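Local atomic coordinates of hypothetical protein (Pseudomonas putida, PDB entry 2HLJ), a protein that probably acts on acyl-CoA thioesters as a hot-dog-fold enzyme, either hydrolysing them or transferring their acyl group, with betainyl-CoA the likely substrate. Residues 63-68 and 149-154; 92-97 and 108-113. All coordinates share one frame; numbering follows the deposited sequence. Where two conformers were deposited one is given.

Contact 1 (63-68 and 149-154)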
ATOM      1  N   HIS A  63      -5.053   3.302   2.909  1.00 17.90           N
ATOM      2  CA  HIS A  63      -5.751   2.023   2.961  1.00 18.08           C
ATOM      3  C   HIS A  63      -5.867   1.558   1.523  1.00 17.91           C
ATOM      4  O   HIS A  63      -5.962   2.381   0.629  1.00 17.19           O
ATOM      5  CB  HIS A  63      -7.155   2.155   3.571  1.00 17.39           C
ATOM      6  CG  HIS A  63      -7.670   0.875   4.162  1.00 18.15           C
ATOM      7  ND1 HIS A  63      -8.582   0.087   3.510  1.00 25.10           N
ATOM      8  CD2 HIS A  63      -7.358   0.216   5.303  1.00 16.83           C
ATOM      9  CE1 HIS A  63      -8.813  -0.995   4.222  1.00 16.31           C
ATOM     10  NE2 HIS A  63      -8.081  -0.945   5.315  1.00 21.00           N
ATOM     11  N   ILE A  64      -5.834   0.253   1.290  1.00 18.22           N
ATOM     12  CA  ILE A  64      -6.099  -0.243  -0.035  1.00 16.44           C
ATOM     13  C   ILE A  64      -6.914  -1.506   0.016  1.00 17.32           C
ATOM     14  O   ILE A  64      -6.629  -2.424   0.786  1.00 17.79           O
ATOM     15  CB  ILE A  64      -4.800  -0.384  -0.881  1.00 17.55           C
ATOM     16  CG1 ILE A  64      -5.110  -1.023  -2.213  1.00 20.01           C
ATOM     17  CG2 ILE A  64      -3.760  -1.175  -0.190  1.00 26.41           C
ATOM     18  CD1 ILE A  64      -3.982  -0.785  -3.173  1.00 19.50           C
ATOM     19  N   ASN A  65      -7.978  -1.509  -0.776  1.00 18.52           N
ATOM     20  CA  ASN A  65      -8.794  -2.700  -0.965  1.00 20.93           C
ATOM     21  C   ASN A  65      -8.533  -3.290  -2.309  1.00 17.14           C
ATOM     22  O   ASN A  65      -8.632  -2.579  -3.300  1.00 19.81           O
ATOM     23  CB  ASN A  65     -10.243  -2.330  -0.866  1.00 18.87           C
ATOM     24  CG  ASN A  65     -10.583  -1.848   0.504  1.00 24.92           C
ATOM     25  OD1 ASN A  65     -10.321  -0.694   0.846  1.00 20.11           O
ATOM     26  ND2 ASN A  65     -11.097  -2.743   1.327  1.00 21.38           N
ATOM     27  N   TYR A  66      -8.282  -4.596  -2.354  1.00 17.10           N
ATOM     28  CA  TYR A  66      -8.030  -5.275  -3.624  1.00 21.06           C
ATOM     29  C   TYR A  66      -9.226  -6.168  -3.922  1.00 19.62           C
ATOM     30  O   TYR A  66      -9.465  -7.117  -3.192  1.00 18.62           O
ATOM     31  CB  TYR A  66      -6.775  -6.128  -3.529  1.00 19.09           C
ATOM     32  CG  TYR A  66      -5.530  -5.397  -3.094  1.00 25.00           C
ATOM     33  CD1 TYR A  66      -5.180  -5.305  -1.738  1.00 23.78           C
ATOM     34  CD2 TYR A  66      -4.624  -4.906  -4.036  1.00 23.25           C
ATOM     35  CE1 TYR A  66      -4.015  -4.684  -1.348  1.00 20.83           C
ATOM     36  CE2 TYR A  66      -3.465  -4.312  -3.646  1.00 22.71           C
ATOM     37  CZ  TYR A  66      -3.165  -4.181  -2.316  1.00 21.89           C
ATOM     38  OH  TYR A  66      -1.981  -3.557  -1.976  1.00 22.29           O
ATOM     39  N   LEU A  67     -10.007  -5.803  -4.941  1.00 17.81           N
ATOM     40  CA  LEU A  67     -11.241  -6.511  -5.281  1.00 17.54           C
ATOM     41  C   LEU A  67     -11.007  -7.585  -6.335  1.00 18.58           C
ATOM     42  O   LEU A  67     -11.694  -8.593  -6.330  1.00 18.54           O
ATOM     43  CB  LEU A  67     -12.320  -5.523  -5.743  1.00 20.15           C
ATOM     44  CG  LEU A  67     -12.811  -4.479  -4.728  1.00 20.07           C
ATOM     45  CD1 LEU A  67     -13.116  -5.101  -3.349  1.00 29.00           C
ATOM     46  CD2 LEU A  67     -11.852  -3.339  -4.543  1.00 27.35           C
ATOM     47  N   HIS A  68     -10.020  -7.387  -7.210  1.00 20.50           N
ATOM     48  CA  HIS A  68      -9.775  -8.290  -8.321  1.00 20.12           C
ATOM     49  C   HIS A  68      -8.309  -8.363  -8.693  1.00 22.48           C
ATOM     50  O   HIS A  68      -7.547  -7.377  -8.621  1.00 20.63           O
ATOM     51  CB  HIS A  68     -10.550  -7.835  -9.544  1.00 21.40           C
ATOM     52  CG  HIS A  68     -12.025  -7.857  -9.339  1.00 22.48           C
ATOM     53  ND1 HIS A  68     -12.764  -9.014  -9.439  1.00 19.63           N
ATOM     54  CD2 HIS A  68     -12.892  -6.882  -8.982  1.00 22.01           C
ATOM     55  CE1 HIS A  68     -14.031  -8.744  -9.181  1.00 22.74           C
ATOM     56  NE2 HIS A  68     -14.135  -7.460  -8.892  1.00 23.54           N
HETATM   57  N   MSE A 149     -13.965   3.692   1.860  1.00 26.53           N
HETATM   58  CA  MSE A 149     -13.610   4.783   2.730  1.00 27.23           C
HETATM   59  C   MSE A 149     -13.769   4.324   4.136  1.00 25.63           C
HETATM   60  O   MSE A 149     -14.701   3.597   4.421  1.00 29.13           O
HETATM   61  CB  MSE A 149     -14.626   5.900   2.550  1.00 30.34           C
HETATM   62  CG  MSE A 149     -14.639   6.407   1.179  1.00 34.35           C
HETATM   63 SE   MSE A 149     -13.305   7.727   1.162  0.75 58.96          SE
HETATM   64  CE  MSE A 149     -14.744   9.138   1.606  1.00 32.45           C
ATOM     65  N   GLY A 150     -12.920   4.818   5.032  1.00 24.04           N
ATOM     66  CA  GLY A 150     -13.044   4.516   6.446  1.00 22.29           C
ATOM     67  C   GLY A 150     -12.978   3.028   6.722  1.00 21.12           C
ATOM     68  O   GLY A 150     -13.547   2.550   7.695  1.00 18.70           O
ATOM     69  N   ARG A 151     -12.250   2.280   5.890  1.00 21.32           N
ATOM     70  CA  ARG A 151     -12.245   0.824   6.021  1.00 21.07           C
ATOM     71  C   ARG A 151     -11.307   0.328   7.131  1.00 23.06           C
ATOM     72  O   ARG A 151     -10.251   0.915   7.383  1.00 24.82           O
ATOM     73  CB  ARG A 151     -11.870   0.175   4.671  1.00 22.45           C
ATOM     74  CG  ARG A 151     -12.893   0.415   3.575  1.00 26.19           C
ATOM     75  CD  ARG A 151     -14.195  -0.165   4.019  1.00 33.56           C
ATOM     76  NE  ARG A 151     -15.254  -0.122   3.029  1.00 41.27           N
ATOM     77  CZ  ARG A 151     -15.801  -1.186   2.444  1.00 35.52           C
ATOM     78  NH1 ARG A 151     -15.366  -2.420   2.703  1.00 24.18           N
ATOM     79  NH2 ARG A 151     -16.784  -0.999   1.574  1.00 40.90           N
ATOM     80  N   THR A 152     -11.714  -0.765   7.781  1.00 20.13           N
ATOM     81  CA  THR A 152     -10.903  -1.426   8.800  1.00 22.86           C
ATOM     82  C   THR A 152     -10.933  -2.936   8.571  1.00 24.52           C
ATOM     83  O   THR A 152     -11.868  -3.481   7.992  1.00 23.90           O
ATOM     84  CB  THR A 152     -11.380  -1.122  10.261  1.00 24.89           C
ATOM     85  OG1 THR A 152     -12.747  -1.514  10.426  1.00 25.84           O
ATOM     86  CG2 THR A 152     -11.234   0.358  10.611  1.00 25.86           C
ATOM     87  N   ILE A 153      -9.871  -3.599   9.010  1.00 25.62           N
ATOM     88  CA  ILE A 153      -9.618  -4.988   8.699  1.00 23.36           C
ATOM     89  C   ILE A 153     -10.128  -5.831   9.834  1.00 25.01           C
ATOM     90  O   ILE A 153      -9.936  -5.484  10.996  1.00 28.25           O
ATOM     91  CB  ILE A 153      -8.101  -5.235   8.535  1.00 22.03           C
ATOM     92  CG1 ILE A 153      -7.589  -4.560   7.256  1.00 16.48           C
ATOM     93  CG2 ILE A 153      -7.807  -6.699   8.488  1.00 23.72           C
ATOM     94  CD1 ILE A 153      -6.074  -4.258   7.252  1.00 23.34           C
ATOM     95  N   LYS A 154     -10.744  -6.957   9.497  1.00 26.58           N
ATOM     96  CA  LYS A 154     -11.172  -7.946  10.490  1.00 28.26           C
ATOM     97  C   LYS A 154     -11.377  -9.288   9.823  1.00 27.61           C
ATOM     98  O   LYS A 154     -11.851  -9.337   8.687  1.00 26.95           O
ATOM     99  CB  LYS A 154     -12.494  -7.515  11.117  1.00 27.66           C
ATOM    100  CG  LYS A 154     -13.649  -7.467  10.126  1.00 31.26           C
TER
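Asn-65 OD1 accepts a hydrogen bond from His-63 ND1 at 3.3 Å, and the bond ties the ring to Asn-65, whose OD1 also lies 3.9 Å from Arg-151 CG. The N-H...O angle is 142°; OD1 lies in the ring plane of His-63, whereas the ring nitrogen stands 42° out of the plane of the amide carbonyl. CG of His-63 is anti to the backbone N (chi1 -156°), which starts the ring on the side of the loop. Its CE1 touches Arg-151 CB at 3.3 Å, and Arg-151 O sits 3.5 Å above one ring face, displaced toward the rim. Ile-153 CG1 approaches the ring edge, 4.1 Å from NE2. No hydrogen bond joins the two segments. Strand 57-66 is the edge of the hot-dog sheet within its own chain, and His-63, Ile-64 and Asn-65 pair antiparallel with a strand of the second subunit, so the sheet continues through the dimer; the His-63 ring also meets His-63 of that subunit. An alanine at His-63 would probably leave Arg-151 CB and Ile-153 CG1 facing a gap and Asn-65 OD1 without its ring donor. The arginine chain bends at chi2, and beyond CB and CG its guanidinium leads away from the strand.

Contact 2 (92-97 and 108-113)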
ATOM      1  N   VAL A  92      -7.203  12.019  -0.626  1.00 19.89           N
ATOM      2  CA  VAL A  92      -7.485  11.550  -1.980  1.00 21.28           C
ATOM      3  C   VAL A  92      -7.949  10.096  -2.046  1.00 22.00           C
ATOM      4  O   VAL A  92      -7.728   9.324  -1.124  1.00 20.37           O
ATOM      5  CB  VAL A  92      -6.245  11.706  -2.901  1.00 24.26           C
ATOM      6  CG1 VAL A  92      -5.815  13.164  -2.927  1.00 21.08           C
ATOM      7  CG2 VAL A  92      -5.112  10.832  -2.427  1.00 28.97           C
ATOM      8  N   TYR A  93      -8.609   9.756  -3.150  1.00 18.46           N
ATOM      9  CA  TYR A  93      -9.161   8.427  -3.343  1.00 18.76           C
ATOM     10  C   TYR A  93      -8.867   8.047  -4.766  1.00 17.06           C
ATOM     11  O   TYR A  93      -9.242   8.789  -5.668  1.00 17.87           O
ATOM     12  CB  TYR A  93     -10.691   8.453  -3.122  1.00 16.99           C
ATOM     13  CG  TYR A  93     -11.406   7.113  -3.280  1.00 17.39           C
ATOM     14  CD1 TYR A  93     -11.452   6.221  -2.244  1.00 17.77           C
ATOM     15  CD2 TYR A  93     -12.067   6.779  -4.446  1.00 11.85           C
ATOM     16  CE1 TYR A  93     -12.108   5.015  -2.347  1.00 20.25           C
ATOM     17  CE2 TYR A  93     -12.730   5.570  -4.580  1.00 18.50           C
ATOM     18  CZ  TYR A  93     -12.740   4.685  -3.509  1.00 22.39           C
ATOM     19  OH  TYR A  93     -13.426   3.495  -3.546  1.00 22.57           O
ATOM     20  N   HIS A  94      -8.110   6.962  -4.957  1.00 17.97           N
ATOM     21  CA  HIS A  94      -7.814   6.421  -6.266  1.00 14.69           C
ATOM     22  C   HIS A  94      -8.577   5.121  -6.451  1.00 15.70           C
ATOM     23  O   HIS A  94      -8.752   4.354  -5.494  1.00 18.92           O
ATOM     24  CB  HIS A  94      -6.319   6.087  -6.405  1.00 19.01           C
ATOM     25  CG  HIS A  94      -5.395   7.259  -6.350  1.00 15.02           C
ATOM     26  ND1 HIS A  94      -5.448   8.309  -7.248  1.00 17.54           N
ATOM     27  CD2 HIS A  94      -4.350   7.514  -5.529  1.00 28.77           C
ATOM     28  CE1 HIS A  94      -4.484   9.163  -6.965  1.00 28.71           C
ATOM     29  NE2 HIS A  94      -3.777   8.683  -5.956  1.00 21.21           N
ATOM     30  N   SER A  95      -9.047   4.873  -7.668  1.00 16.46           N
ATOM     31  CA  SER A  95      -9.640   3.603  -8.025  1.00 16.52           C
ATOM     32  C   SER A  95      -9.001   3.113  -9.339  1.00 18.36           C
ATOM     33  O   SER A  95      -8.533   3.910 -10.168  1.00 19.47           O
ATOM     34  CB  SER A  95     -11.174   3.685  -8.092  1.00 17.16           C
ATOM     35  OG  SER A  95     -11.607   4.689  -9.026  1.00 19.21           O
ATOM     36  N   LEU A  96      -8.903   1.801  -9.477  1.00 18.87           N
ATOM     37  CA  LEU A  96      -8.247   1.186 -10.625  1.00 18.00           C
ATOM     38  C   LEU A  96      -9.287   0.519 -11.484  1.00 17.00           C
ATOM     39  O   LEU A  96     -10.181  -0.141 -10.977  1.00 18.83           O
ATOM     40  CB  LEU A  96      -7.193   0.162 -10.206  1.00 17.86           C
ATOM     41  CG  LEU A  96      -6.240  -0.366 -11.304  1.00 15.90           C
ATOM     42  CD1 LEU A  96      -5.265   0.679 -11.815  1.00 20.52           C
ATOM     43  CD2 LEU A  96      -5.507  -1.603 -10.812  1.00 17.74           C
ATOM     44  N   HIS A  97      -9.130   0.661 -12.804  1.00 20.36           N
ATOM     45  CA  HIS A  97     -10.161   0.257 -13.767  1.00 16.85           C
ATOM     46  C   HIS A  97      -9.545  -0.374 -15.008  1.00 19.69           C
ATOM     47  O   HIS A  97      -8.361  -0.129 -15.333  1.00 17.05           O
ATOM     48  CB  HIS A  97     -10.971   1.494 -14.227  1.00 17.44           C
ATOM     49  CG  HIS A  97     -11.570   2.281 -13.099  1.00 17.58           C
ATOM     50  ND1 HIS A  97     -12.907   2.232 -12.780  1.00 17.84           N
ATOM     51  CD2 HIS A  97     -11.004   3.139 -12.221  1.00 18.33           C
ATOM     52  CE1 HIS A  97     -13.134   2.996 -11.725  1.00 21.20           C
ATOM     53  NE2 HIS A  97     -11.989   3.554 -11.359  1.00 17.95           N
ATOM     54  N   SER A 108      -8.022   2.971  -3.205  1.00 14.86           N
ATOM     55  CA  SER A 108      -7.180   3.367  -2.091  1.00 17.11           C
ATOM     56  C   SER A 108      -7.521   4.749  -1.635  1.00 19.08           C
ATOM     57  O   SER A 108      -7.560   5.667  -2.455  1.00 17.91           O
ATOM     58  CB  SER A 108      -5.699   3.378  -2.525  1.00 20.00           C
ATOM     59  OG  SER A 108      -4.885   3.671  -1.411  1.00 21.48           O
ATOM     60  N   GLU A 109      -7.719   4.896  -0.321  1.00 17.62           N
ATOM     61  CA  GLU A 109      -7.913   6.170   0.335  1.00 19.25           C
ATOM     62  C   GLU A 109      -6.578   6.558   0.926  1.00 19.58           C
ATOM     63  O   GLU A 109      -5.949   5.732   1.569  1.00 16.62           O
ATOM     64  CB  GLU A 109      -8.937   5.993   1.478  1.00 16.65           C
ATOM     65  CG  GLU A 109      -9.366   7.305   2.115  1.00 23.92           C
ATOM     66  CD  GLU A 109     -10.193   7.120   3.372  1.00 20.99           C
ATOM     67  OE1 GLU A 109     -10.430   5.949   3.773  1.00 20.59           O
ATOM     68  OE2 GLU A 109     -10.620   8.150   3.950  1.00 25.23           O
ATOM     69  N   GLN A 110      -6.134   7.799   0.721  1.00 15.87           N
ATOM     70  CA  GLN A 110      -4.831   8.209   1.182  1.00 17.07           C
ATOM     71  C   GLN A 110      -4.849   9.592   1.730  1.00 18.46           C
ATOM     72  O   GLN A 110      -5.642  10.432   1.293  1.00 19.56           O
ATOM     73  CB  GLN A 110      -3.823   8.210   0.030  1.00 17.84           C
ATOM     74  CG  GLN A 110      -3.987   7.024  -0.884  1.00 20.39           C
ATOM     75  CD  GLN A 110      -2.794   6.811  -1.739  1.00 27.46           C
ATOM     76  OE1 GLN A 110      -2.038   7.739  -2.006  1.00 21.17           O
ATOM     77  NE2 GLN A 110      -2.616   5.590  -2.188  1.00 21.97           N
HETATM   78  N   MSE A 111      -3.944   9.823   2.666  1.00 17.46           N
HETATM   79  CA  MSE A 111      -3.686  11.154   3.192  0.50 19.72           C
HETATM   80  C   MSE A 111      -2.227  11.516   2.921  1.00 19.90           C
HETATM   81  O   MSE A 111      -1.323  10.763   3.255  1.00 18.15           O
HETATM   82  CB  MSE A 111      -3.976  11.191   4.699  0.50 18.86           C
HETATM   83  CG  MSE A 111      -3.760  12.560   5.321  0.50 23.88           C
HETATM   84 SE   MSE A 111      -5.155  13.777   4.806  0.38 32.39          SE
HETATM   85  CE  MSE A 111      -6.636  12.973   5.771  0.50 39.28           C
ATOM     86  N   LEU A 112      -2.012  12.680   2.328  1.00 19.05           N
ATOM     87  CA  LEU A 112      -0.681  13.117   1.897  1.00 21.50           C
ATOM     88  C   LEU A 112      -0.381  14.476   2.525  1.00 18.94           C
ATOM     89  O   LEU A 112      -1.293  15.268   2.714  1.00 20.32           O
ATOM     90  CB  LEU A 112      -0.663  13.230   0.375  1.00 23.83           C
ATOM     91  CG  LEU A 112      -1.186  12.042  -0.450  1.00 22.37           C
ATOM     92  CD1 LEU A 112      -2.045  12.507  -1.546  1.00 28.20           C
ATOM     93  CD2 LEU A 112       0.013  11.264  -1.024  1.00 25.36           C
ATOM     94  N   LEU A 113       0.880  14.683   2.898  1.00 18.48           N
ATOM     95  CA  LEU A 113       1.380  15.893   3.546  1.00 18.49           C
ATOM     96  C   LEU A 113       2.272  16.651   2.583  1.00 20.06           C
ATOM     97  O   LEU A 113       3.194  16.054   1.983  1.00 19.31           O
ATOM     98  CB  LEU A 113       2.215  15.523   4.787  1.00 19.74           C
ATOM     99  CG  LEU A 113       2.883  16.677   5.554  1.00 18.34           C
ATOM    100  CD1 LEU A 113       1.842  17.603   6.122  1.00 21.24           C
ATOM    101  CD2 LEU A 113       3.778  16.169   6.661  1.00 22.72           C
TER
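Two neighbouring antiparallel strands, 89-98 and 104-114, meet here inside the five-stranded hot-dog sheet, near the centre of the chain. Val-92 and Gln-110 form a hydrogen-bonded pair, with Val-92 N to Gln-110 O at 2.9 Å and 172°, and the reciprocal bond alongside. His-94 and Ser-108 form the next such pair, closed by Ser-108 N to His-94 O at 2.8 Å. Between them Tyr-93 and Glu-109 make a non-hydrogen-bonded pair, where Tyr-93 CA comes within 3.3 Å of Ser-108 O in a CA-H...O contact. Their side chains lie on one face of the sheet, and each finds its polar partner elsewhere: Tyr-93 OH at Tyr-148 N, Glu-109 at His-91 and Gly-150. Val-92, His-94, Ser-108 and Gln-110 occupy the other face, where His-94, Ser-108 and Gln-110 touch helix 25-43. There the His-94 ring, hydrogen-bonded through ND1 to Thr-80 OG1 and through NE2 to Thr-36 OG1, presents its edge to the Gln-110 amide, the planes 86° apart. That amide is held by a hydrogen bond from Gln-110 NE2 to Ser-108 OG, 3.1 Å and nearly straight, the hydroxyl having His-63 as a further partner. Val-92 CG2, placed between the backbone N and carbonyl carbon, packs against Leu-112 CD1 at 3.6 Å.

In the fold
Both contacts reach the same sheet, their centres about 12 Å apart, and meet where strands 57-66 and 104-114 are neighbours. Along the chain contact 2 is nested within contact 1: residues 63-68 come first, then 92-97 and 108-113, and finally 149-154, in the loop after helix 127-138. Probable hydrogen bonds join them directly, between His-63 O and Ser-108 OG (2.6 Å) and between His-63 N and Glu-109 O (2.9 Å). Contact 2 thus belongs to the middle of the sheet and contact 1 to its border within the chain, across which the sheet runs on into the second subunit. Both contacts touch that subunit, so the sheet's interior is tied to the dimer interface.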